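Local coordinates for protein glutathione S-transferase delta (Bombyx mori, PDB 3VK9) that probably conjugates glutathione to electrophilic substrates, acting as a homodimeric delta-class glutathione transferase, at residues G104-R109 against E134-L139; S111-P116 against A170-F175; S164-E169 against K201-F206. All coordinates share one frame; numbering follows the deposited sequence. Where two conformers were deposited one is given.

How the interactions relate
After the N-terminal thioredoxin-like domain, the chain lays down helix 89-119, which supplies both 104-109 and 111-116. Helix 126-142 then folds back on it, and interaction 1 closes the shortest loop. Helix 156-167 follows, and the loop after it returns to 111-116; interaction 2 starts just inside the loop of interaction 1 and closes well beyond it, so the two cross. Interaction 3 opens at 164-169, just before interaction 2 closes, and is completed by helix 195-213; it therefore crosses interaction 2 and follows interaction 1 in series. Side chains bridge the three sites: Leu136 packs on Ile173, Leu139 on Val165, and Ala170 on Phe206, joining the helical C-terminal domain into one body.

Interaction 1 of 3, residues G104-R109 against E134-L139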
loop_
_atom_site.group_PDB
_atom_site.type_symbol
_atom_site.label_atom_id
_atom_site.label_comp_id
_atom_site.label_asym_id
_atom_site.label_seq_id
_atom_site.Cartn_x
_atom_site.Cartn_y
_atom_site.Cartn_z
ATOM N N GLY A 104 -1.111 3.632 2.622
ATOM C CA GLY A 104 -1.937 3.167 3.728
ATOM C C GLY A 104 -2.140 4.159 4.853
ATOM O O GLY A 104 -3.091 4.060 5.631
ATOM N N THR A 105 -1.246 5.131 4.940
ATOM C CA THR A 105 -1.305 6.073 6.040
ATOM C C THR A 105 -1.453 7.520 5.586
ATOM O O THR A 105 -2.501 8.126 5.800
ATOM C CB THR A 105 -0.083 5.939 6.975
ATOM O OG1 THR A 105 -0.037 4.605 7.507
ATOM C CG2 THR A 105 -0.163 6.947 8.135
ATOM N N LEU A 106 -0.424 8.075 4.951
ATOM C CA LEU A 106 -0.444 9.498 4.633
ATOM C C LEU A 106 -1.549 9.842 3.641
ATOM O O LEU A 106 -2.432 10.658 3.932
ATOM C CB LEU A 106 0.922 9.995 4.137
ATOM C CG LEU A 106 1.073 11.520 4.217
ATOM C CD1 LEU A 106 2.424 11.900 4.786
ATOM C CD2 LEU A 106 0.828 12.202 2.863
ATOM N N TYR A 107 -1.520 9.216 2.478
ATOM C CA TYR A 107 -2.498 9.583 1.473
ATOM C C TYR A 107 -3.898 9.093 1.854
ATOM O O TYR A 107 -4.894 9.757 1.591
ATOM C CB TYR A 107 -2.085 9.123 0.069
ATOM C CG TYR A 107 -3.026 9.673 -0.969
ATOM C CD1 TYR A 107 -2.888 10.969 -1.433
ATOM C CD2 TYR A 107 -4.083 8.920 -1.441
ATOM C CE1 TYR A 107 -3.772 11.499 -2.359
ATOM C CE2 TYR A 107 -4.977 9.445 -2.375
ATOM C CZ TYR A 107 -4.808 10.734 -2.828
ATOM O OH TYR A 107 -5.681 11.262 -3.754
ATOM N N GLN A 108 -3.971 7.953 2.520
ATOM C CA GLN A 108 -5.259 7.447 2.973
ATOM C C GLN A 108 -5.907 8.435 3.933
ATOM O O GLN A 108 -7.086 8.738 3.820
ATOM C CB GLN A 108 -5.095 6.082 3.647
ATOM C CG GLN A 108 -6.408 5.462 4.066
ATOM C CD GLN A 108 -7.303 5.171 2.871
ATOM O OE1 GLN A 108 -6.945 4.388 1.981
ATOM N NE2 GLN A 108 -8.467 5.818 2.835
ATOM N N ARG A 109 -5.127 8.934 4.881
ATOM C CA ARG A 109 -5.662 9.842 5.879
ATOM C C ARG A 109 -6.078 11.138 5.231
ATOM O O ARG A 109 -7.133 11.682 5.562
ATOM C CB ARG A 109 -4.647 10.079 7.002
ATOM C CG ARG A 109 -4.532 8.859 7.886
ATOM C CD ARG A 109 -3.439 8.978 8.904
ATOM N NE ARG A 109 -3.382 7.768 9.711
ATOM C CZ ARG A 109 -2.827 7.708 10.911
ATOM N NH1 ARG A 109 -2.301 8.799 11.439
ATOM N NH2 ARG A 109 -2.813 6.565 11.585
ATOM N N GLU A 134 -0.916 13.628 12.397
ATOM C CA GLU A 134 -0.084 12.539 12.918
ATOM C C GLU A 134 0.710 11.854 11.798
ATOM O O GLU A 134 1.829 11.396 12.007
ATOM C CB GLU A 134 -0.931 11.497 13.661
ATOM C CG GLU A 134 -1.708 12.037 14.845
ATOM C CD GLU A 134 -2.728 11.036 15.387
ATOM O OE1 GLU A 134 -2.897 9.949 14.777
ATOM O OE2 GLU A 134 -3.360 11.345 16.426
ATOM N N ALA A 135 0.124 11.755 10.611
ATOM C CA ALA A 135 0.867 11.179 9.499
ATOM C C ALA A 135 2.065 12.084 9.153
ATOM O O ALA A 135 3.171 11.612 8.897
ATOM C CB ALA A 135 -0.027 10.990 8.316
ATOM N N LEU A 136 1.834 13.389 9.181
ATOM C CA LEU A 136 2.882 14.355 8.893
ATOM C C LEU A 136 3.960 14.366 9.970
ATOM O O LEU A 136 5.130 14.576 9.674
ATOM C CB LEU A 136 2.282 15.755 8.733
ATOM C CG LEU A 136 1.546 16.055 7.418
ATOM C CD1 LEU A 136 0.715 17.354 7.512
ATOM C CD2 LEU A 136 2.533 16.126 6.260
ATOM N N GLN A 137 3.555 14.177 11.219
ATOM C CA GLN A 137 4.508 14.073 12.318
ATOM C C GLN A 137 5.419 12.857 12.140
ATOM O O GLN A 137 6.622 12.936 12.366
ATOM C CB GLN A 137 3.773 14.008 13.663
ATOM C CG GLN A 137 3.174 15.346 14.075
ATOM C CD GLN A 137 1.966 15.210 14.995
ATOM O OE1 GLN A 137 1.803 14.198 15.690
ATOM N NE2 GLN A 137 1.109 16.233 14.995
ATOM N N LEU A 138 4.841 11.742 11.718
ATOM C CA LEU A 138 5.623 10.551 11.377
ATOM C C LEU A 138 6.603 10.840 10.234
ATOM O O LEU A 138 7.772 10.434 10.285
ATOM C CB LEU A 138 4.701 9.388 11.007
ATOM C CG LEU A 138 3.913 8.782 12.183
ATOM C CD1 LEU A 138 2.837 7.804 11.681
ATOM C CD2 LEU A 138 4.851 8.080 13.161
ATOM N N LEU A 139 6.138 11.559 9.213
ATOM C CA LEU A 139 6.999 11.887 8.074
ATOM C C LEU A 139 8.143 12.764 8.571
ATOM O O LEU A 139 9.306 12.579 8.206
ATOM C CB LEU A 139 6.208 12.625 6.983
ATOM C CG LEU A 139 6.990 13.030 5.733
ATOM C CD1 LEU A 139 7.795 11.858 5.171
ATOM C CD2 LEU A 139 6.070 13.599 4.647
#
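Arg109 NH1 is gripped from the second helix by two groups: the backbone O of Lys131, through a hydrogen bond, and Glu134 OE1, through a rather long salt bridge of 3.6 Å. Both segments belong to the all-helical C-terminal domain of the glutathione transferase fold, where helices 89-119 and 126-142 run roughly antiparallel, their local axes 9.4 Å apart at an angle of 141°. The guanidinium and carboxylate planes stand 60° apart, and CB of Glu134 lies at the guanidinium edge, in its plane. The methyl CG2 of Thr105 sits over one guanidinium face toward the rim and touches Ala135 CB across the pair at 4.0 Å, while OG1 of the same threonine turns to hydrogen-bond Gln51 of the second subunit; a beta-branched residue with one methyl and one hydroxyl thus serves both the helix pair and the dimer. Arginine suits its place because its chain runs extended, CD anti to CA (chi2 173°), and lays CD 4.0 Å from Ala135 CB before the charge is reached. Leu106 CD1 also approaches Leu139 CD2, but with two conformers deposited for Leu106 that contact is doubtful. At Ala135 the small side chain allows close approach: the CA atoms of Ala135 and Leu106 are 5.3 Å apart, and Ala135 CB lies 4.0 Å from Leu106 CA.

Interaction 2 of 3, residues S111-P116 against A170-F175; sequences SDYFYP and ASDIDF
Phe114 presents one face of its ring to Ser171, whose CB stands 3.7 Å from the ring centroid and 27° off the normal, a CH-pi contact displaced toward the CE1 side. Its CG is anti to the backbone N (chi1 -163°), which turns the ring toward the loop. The backbone O of Ala170 approaches CZ of Phe114 obliquely, and the ring of Phe110 meets Phe114 from within the same helix. Tyr113 is used differently: Asp172 OD1 lies at the edge of its ring, with ring and carboxylate nearly coplanar (12°). The Tyr113 hydroxyl donates to that oxygen, OH to OD1 2.7 Å, through the syn lone pair; Asn129 ND2 also bonds to the hydroxyl. These contacts fasten the loop between helices 156-167 and 179-191 to helix 89-119 of the C-terminal domain. The loop makes an ST turn here, its Ser171 OG accepting from Ile173 N at 3.2 Å while also hydrogen-bonding Leu168 O. A serine suits both tasks, since its CB can lie on the aromatic face while OG serves the backbone. Ile173 reaches tip to tip toward Tyr113, bringing its CD1 within 3.7 Å of Tyr113 CE2.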
loop_
_atom_site.group_PDB
_atom_site.type_symbol
_atom_site.label_atom_id
_atom_site.label_comp_id
_atom_site.label_asym_id
_atom_site.label_seq_id
_atom_site.Cartn_x
_atom_site.Cartn_y
_atom_site.Cartn_z
ATOM N N SER A 111 -6.906 11.602 1.999
ATOM C CA SER A 111 -8.106 11.245 1.265
ATOM C C SER A 111 -9.332 11.251 2.186
ATOM O O SER A 111 -10.354 11.884 1.872
ATOM C CB SER A 111 -7.915 9.866 0.622
ATOM O OG SER A 111 -9.068 9.474 -0.090
ATOM N N ASP A 112 -9.230 10.567 3.326
ATOM C CA ASP A 112 -10.364 10.458 4.259
ATOM C C ASP A 112 -10.831 11.813 4.765
ATOM O O ASP A 112 -12.031 12.054 4.969
ATOM C CB ASP A 112 -10.026 9.553 5.452
ATOM C CG ASP A 112 -9.977 8.080 5.073
ATOM O OD1 ASP A 112 -10.416 7.735 3.951
ATOM O OD2 ASP A 112 -9.502 7.267 5.898
ATOM N N TYR A 113 -9.868 12.701 4.964
ATOM C CA TYR A 113 -10.138 14.020 5.505
ATOM C C TYR A 113 -10.721 14.960 4.454
ATOM O O TYR A 113 -11.697 15.675 4.710
ATOM C CB TYR A 113 -8.831 14.622 6.042
ATOM C CG TYR A 113 -8.960 16.073 6.418
ATOM C CD1 TYR A 113 -9.794 16.461 7.460
ATOM C CD2 TYR A 113 -8.242 17.058 5.740
ATOM C CE1 TYR A 113 -9.923 17.788 7.819
ATOM C CE2 TYR A 113 -8.360 18.396 6.100
ATOM C CZ TYR A 113 -9.201 18.751 7.140
ATOM O OH TYR A 113 -9.337 20.076 7.515
ATOM N N PHE A 114 -10.112 14.938 3.270
ATOM C CA PHE A 114 -10.328 15.965 2.246
ATOM C C PHE A 114 -11.446 15.698 1.233
ATOM O O PHE A 114 -12.211 16.601 0.908
ATOM C CB PHE A 114 -9.012 16.233 1.508
ATOM C CG PHE A 114 -9.003 17.518 0.721
ATOM C CD1 PHE A 114 -9.449 18.692 1.287
ATOM C CD2 PHE A 114 -8.532 17.550 -0.584
ATOM C CE1 PHE A 114 -9.434 19.879 0.563
ATOM C CE2 PHE A 114 -8.508 18.731 -1.307
ATOM C CZ PHE A 114 -8.959 19.890 -0.735
ATOM N N TYR A 115 -11.532 14.475 0.717
ATOM C CA TYR A 115 -12.434 14.209 -0.404
ATOM C C TYR A 115 -13.924 14.211 -0.045
ATOM O O TYR A 115 -14.757 14.539 -0.887
ATOM C CB TYR A 115 -12.022 12.939 -1.159
ATOM C CG TYR A 115 -10.694 13.080 -1.888
ATOM C CD1 TYR A 115 -10.337 14.273 -2.507
ATOM C CD2 TYR A 115 -9.799 12.026 -1.954
ATOM C CE1 TYR A 115 -9.121 14.406 -3.176
ATOM C CE2 TYR A 115 -8.586 12.146 -2.621
ATOM C CZ TYR A 115 -8.251 13.340 -3.226
ATOM O OH TYR A 115 -7.043 13.462 -3.887
ATOM N N PRO A 116 -14.266 13.849 1.201
ATOM C CA PRO A 116 -15.642 14.100 1.636
ATOM C C PRO A 116 -16.007 15.586 1.554
ATOM O O PRO A 116 -17.146 15.908 1.217
ATOM C CB PRO A 116 -15.635 13.645 3.097
ATOM C CG PRO A 116 -14.589 12.578 3.140
ATOM C CD PRO A 116 -13.521 13.023 2.170
ATOM N N ALA A 170 -3.948 21.974 -1.683
ATOM C CA ALA A 170 -5.305 22.298 -2.098
ATOM C C ALA A 170 -6.247 22.408 -0.900
ATOM O O ALA A 170 -7.383 22.824 -1.045
ATOM C CB ALA A 170 -5.820 21.276 -3.095
ATOM N N SER A 171 -5.758 22.039 0.280
ATOM C CA SER A 171 -6.582 21.973 1.486
ATOM C C SER A 171 -6.066 22.939 2.541
ATOM O O SER A 171 -5.202 23.763 2.272
ATOM C CB SER A 171 -6.517 20.567 2.083
ATOM O OG SER A 171 -5.224 20.352 2.640
ATOM N N ASP A 172 -6.587 22.798 3.753
ATOM C CA ASP A 172 -6.173 23.644 4.864
ATOM C C ASP A 172 -5.126 22.991 5.777
ATOM O O ASP A 172 -4.887 23.455 6.892
ATOM C CB ASP A 172 -7.393 24.118 5.669
ATOM C CG ASP A 172 -8.071 22.992 6.449
ATOM O OD1 ASP A 172 -7.736 21.810 6.249
ATOM O OD2 ASP A 172 -8.964 23.300 7.260
ATOM N N ILE A 173 -4.491 21.925 5.304
ATOM C CA ILE A 173 -3.438 21.297 6.085
ATOM C C ILE A 173 -2.107 21.994 5.825
ATOM O O ILE A 173 -1.559 21.946 4.714
ATOM C CB ILE A 173 -3.306 19.796 5.775
ATOM C CG1 ILE A 173 -4.619 19.066 6.079
ATOM C CG2 ILE A 173 -2.181 19.191 6.580
ATOM C CD1 ILE A 173 -5.038 19.108 7.542
ATOM N N ASP A 174 -1.592 22.656 6.853
ATOM C CA ASP A 174 -0.332 23.374 6.740
ATOM C C ASP A 174 0.807 22.397 7.022
ATOM O O ASP A 174 1.218 22.250 8.166
ATOM C CB ASP A 174 -0.300 24.524 7.760
ATOM C CG ASP A 174 0.971 25.346 7.674
ATOM O OD1 ASP A 174 1.663 25.250 6.641
ATOM O OD2 ASP A 174 1.275 26.093 8.630
ATOM N N PHE A 175 1.303 21.716 5.993
ATOM C CA PHE A 175 2.334 20.692 6.208
ATOM C C PHE A 175 3.722 21.293 6.359
ATOM O O PHE A 175 4.631 20.661 6.895
ATOM C CB PHE A 175 2.337 19.627 5.103
ATOM C CG PHE A 175 2.544 20.180 3.713
ATOM C CD1 PHE A 175 1.460 20.562 2.936
ATOM C CD2 PHE A 175 3.815 20.303 3.184
ATOM C CE1 PHE A 175 1.653 21.073 1.646
ATOM C CE2 PHE A 175 4.019 20.814 1.905
ATOM C CZ PHE A 175 2.935 21.189 1.128
#

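Interaction 3 of 3, residues S164-E169 against K201-F206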
loop_
_atom_site.group_PDB
_atom_site.type_symbol
_atom_site.label_atom_id
_atom_site.label_comp_id
_atom_site.label_asym_id
_atom_site.label_seq_id
_atom_site.Cartn_x
_atom_site.Cartn_y
_atom_site.Cartn_z
ATOM N N SER A 164 1.748 12.936 -3.214
ATOM C CA SER A 164 0.719 12.979 -2.163
ATOM C C SER A 164 0.772 14.278 -1.342
ATOM O O SER A 164 -0.195 15.045 -1.319
ATOM C CB SER A 164 0.858 11.773 -1.237
ATOM O OG SER A 164 0.686 10.576 -1.962
ATOM N N VAL A 165 1.905 14.520 -0.684
ATOM C CA VAL A 165 2.083 15.708 0.167
ATOM C C VAL A 165 1.768 17.028 -0.531
ATOM O O VAL A 165 1.105 17.898 0.044
ATOM C CB VAL A 165 3.507 15.812 0.776
ATOM C CG1 VAL A 165 3.655 17.131 1.530
ATOM C CG2 VAL A 165 3.809 14.620 1.703
ATOM N N SER A 166 2.234 17.185 -1.768
ATOM C CA SER A 166 1.904 18.397 -2.521
ATOM C C SER A 166 0.382 18.603 -2.664
ATOM O O SER A 166 -0.110 19.729 -2.556
ATOM C CB SER A 166 2.626 18.431 -3.885
ATOM O OG SER A 166 2.149 17.435 -4.788
ATOM N N SER A 167 -0.365 17.522 -2.884
ATOM C CA SER A 167 -1.819 17.634 -2.991
ATOM C C SER A 167 -2.458 18.347 -1.784
ATOM O O SER A 167 -3.543 18.914 -1.901
ATOM C CB SER A 167 -2.464 16.260 -3.182
ATOM O OG SER A 167 -1.792 15.526 -4.177
ATOM N N LEU A 168 -1.784 18.322 -0.632
ATOM C CA LEU A 168 -2.301 18.973 0.576
ATOM C C LEU A 168 -2.394 20.494 0.431
ATOM O O LEU A 168 -3.087 21.149 1.203
ATOM C CB LEU A 168 -1.418 18.647 1.794
ATOM C CG LEU A 168 -1.714 17.392 2.616
ATOM C CD1 LEU A 168 -1.716 16.168 1.719
ATOM C CD2 LEU A 168 -0.688 17.227 3.742
ATOM N N GLU A 169 -1.677 21.055 -0.540
ATOM C CA GLU A 169 -1.740 22.495 -0.783
ATOM C C GLU A 169 -3.131 22.927 -1.257
ATOM O O GLU A 169 -3.462 24.102 -1.242
ATOM C CB GLU A 169 -0.680 22.932 -1.805
ATOM C CG GLU A 169 0.768 22.736 -1.364
ATOM C CD GLU A 169 1.749 23.332 -2.369
ATOM O OE1 GLU A 169 1.285 23.844 -3.403
ATOM O OE2 GLU A 169 2.970 23.300 -2.137
ATOM N N LYS A 201 2.436 21.165 -12.689
ATOM C CA LYS A 201 1.384 21.397 -13.667
ATOM C C LYS A 201 0.099 20.678 -13.235
ATOM O O LYS A 201 -0.941 21.306 -13.064
ATOM C CB LYS A 201 1.838 20.918 -15.046
ATOM C CG LYS A 201 0.831 21.208 -16.150
ATOM C CD LYS A 201 1.377 20.820 -17.516
ATOM C CE LYS A 201 0.336 21.072 -18.605
ATOM N NZ LYS A 201 0.837 20.706 -19.958
ATOM N N GLY A 202 0.178 19.368 -13.041
ATOM C CA GLY A 202 -0.965 18.609 -12.557
ATOM C C GLY A 202 -1.525 19.085 -11.217
ATOM O O GLY A 202 -2.741 19.135 -11.031
ATOM N N LEU A 203 -0.645 19.427 -10.278
ATOM C CA LEU A 203 -1.068 19.947 -8.979
ATOM C C LEU A 203 -1.962 21.164 -9.186
ATOM O O LEU A 203 -2.978 21.354 -8.496
ATOM C CB LEU A 203 0.151 20.321 -8.128
ATOM C CG LEU A 203 -0.098 20.889 -6.724
ATOM C CD1 LEU A 203 -0.992 19.955 -5.889
ATOM C CD2 LEU A 203 1.208 21.200 -6.004
ATOM N N GLU A 204 -1.588 21.985 -10.164
ATOM C CA GLU A 204 -2.358 23.180 -10.466
ATOM C C GLU A 204 -3.752 22.810 -10.954
ATOM O O GLU A 204 -4.724 23.455 -10.568
ATOM C CB GLU A 204 -1.637 24.055 -11.499
ATOM C CG GLU A 204 -2.202 25.462 -11.625
ATOM C CD GLU A 204 -2.101 26.258 -10.329
ATOM O OE1 GLU A 204 -1.159 26.010 -9.541
ATOM O OE2 GLU A 204 -2.970 27.131 -10.098
ATOM N N ALA A 205 -3.841 21.777 -11.797
ATOM C CA ALA A 205 -5.126 21.306 -12.320
ATOM C C ALA A 205 -6.023 20.806 -11.186
ATOM O O ALA A 205 -7.224 21.077 -11.162
ATOM C CB ALA A 205 -4.905 20.195 -13.332
ATOM N N PHE A 206 -5.420 20.066 -10.259
ATOM C CA PHE A 206 -6.092 19.563 -9.060
ATOM C C PHE A 206 -6.652 20.713 -8.208
ATOM O O PHE A 206 -7.810 20.674 -7.794
ATOM C CB PHE A 206 -5.112 18.700 -8.242
ATOM C CG PHE A 206 -5.672 18.190 -6.928
ATOM C CD1 PHE A 206 -6.696 17.256 -6.905
ATOM C CD2 PHE A 206 -5.145 18.621 -5.723
ATOM C CE1 PHE A 206 -7.206 16.782 -5.695
ATOM C CE2 PHE A 206 -5.646 18.158 -4.513
ATOM C CZ PHE A 206 -6.675 17.234 -4.497
#
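Two helices of the C-terminal domain meet here, where segment 164-169, on helix 156-167 and the short 3-10 segment 168-169, receives the C-terminal helix 195-213. Leu203 carries most of the contact. Its CG is anti to the backbone N (chi1 180°), and the two methyls beyond it divide the work. CD1 lies 3.5 Å from the backbone O of Ser166 and also touches CA of Ser167; CD2 is 3.8 Å from Ser166 CB and meets Glu169 OE1 at 3.7 Å. The leucine and glutamate side chains cross at about a right angle, with the methyl beside a carboxylate oxygen whose charge is answered by Lys207 in a salt bridge, while OE2 of Glu169 hydrogen-bonds Tyr185. An alanine in place of Leu203 keeps CB but lacks both methyls, and would probably open a gap beside Ser166 and the CA of Ser167 and take from Glu169 OE1 this methyl neighbour. One turn later, Phe206 brings an edge of its ring to Ser167: CE2 is 3.4 Å from the backbone O, which lies near the ring plane, and 3.9 Å from CB. The ring thus offers its weakly polar C-H rim to a carbonyl. Ser166 and Ser167 are small, which lets leucine and phenylalanine come close to the backbone while the serine hydroxyls, themselves buried, find partners. Ser166 OG bonds to Ile162 O and to Asn199 of the opposing helix; Ser167 OG bonds to Ala163 O and to Arg15 of helix 12-24 in the thioredoxin-like N-terminal domain. Such a final helix laid against the buried helix of the helical domain, close to the seam between the two domains, belongs to the glutathione transferase fold.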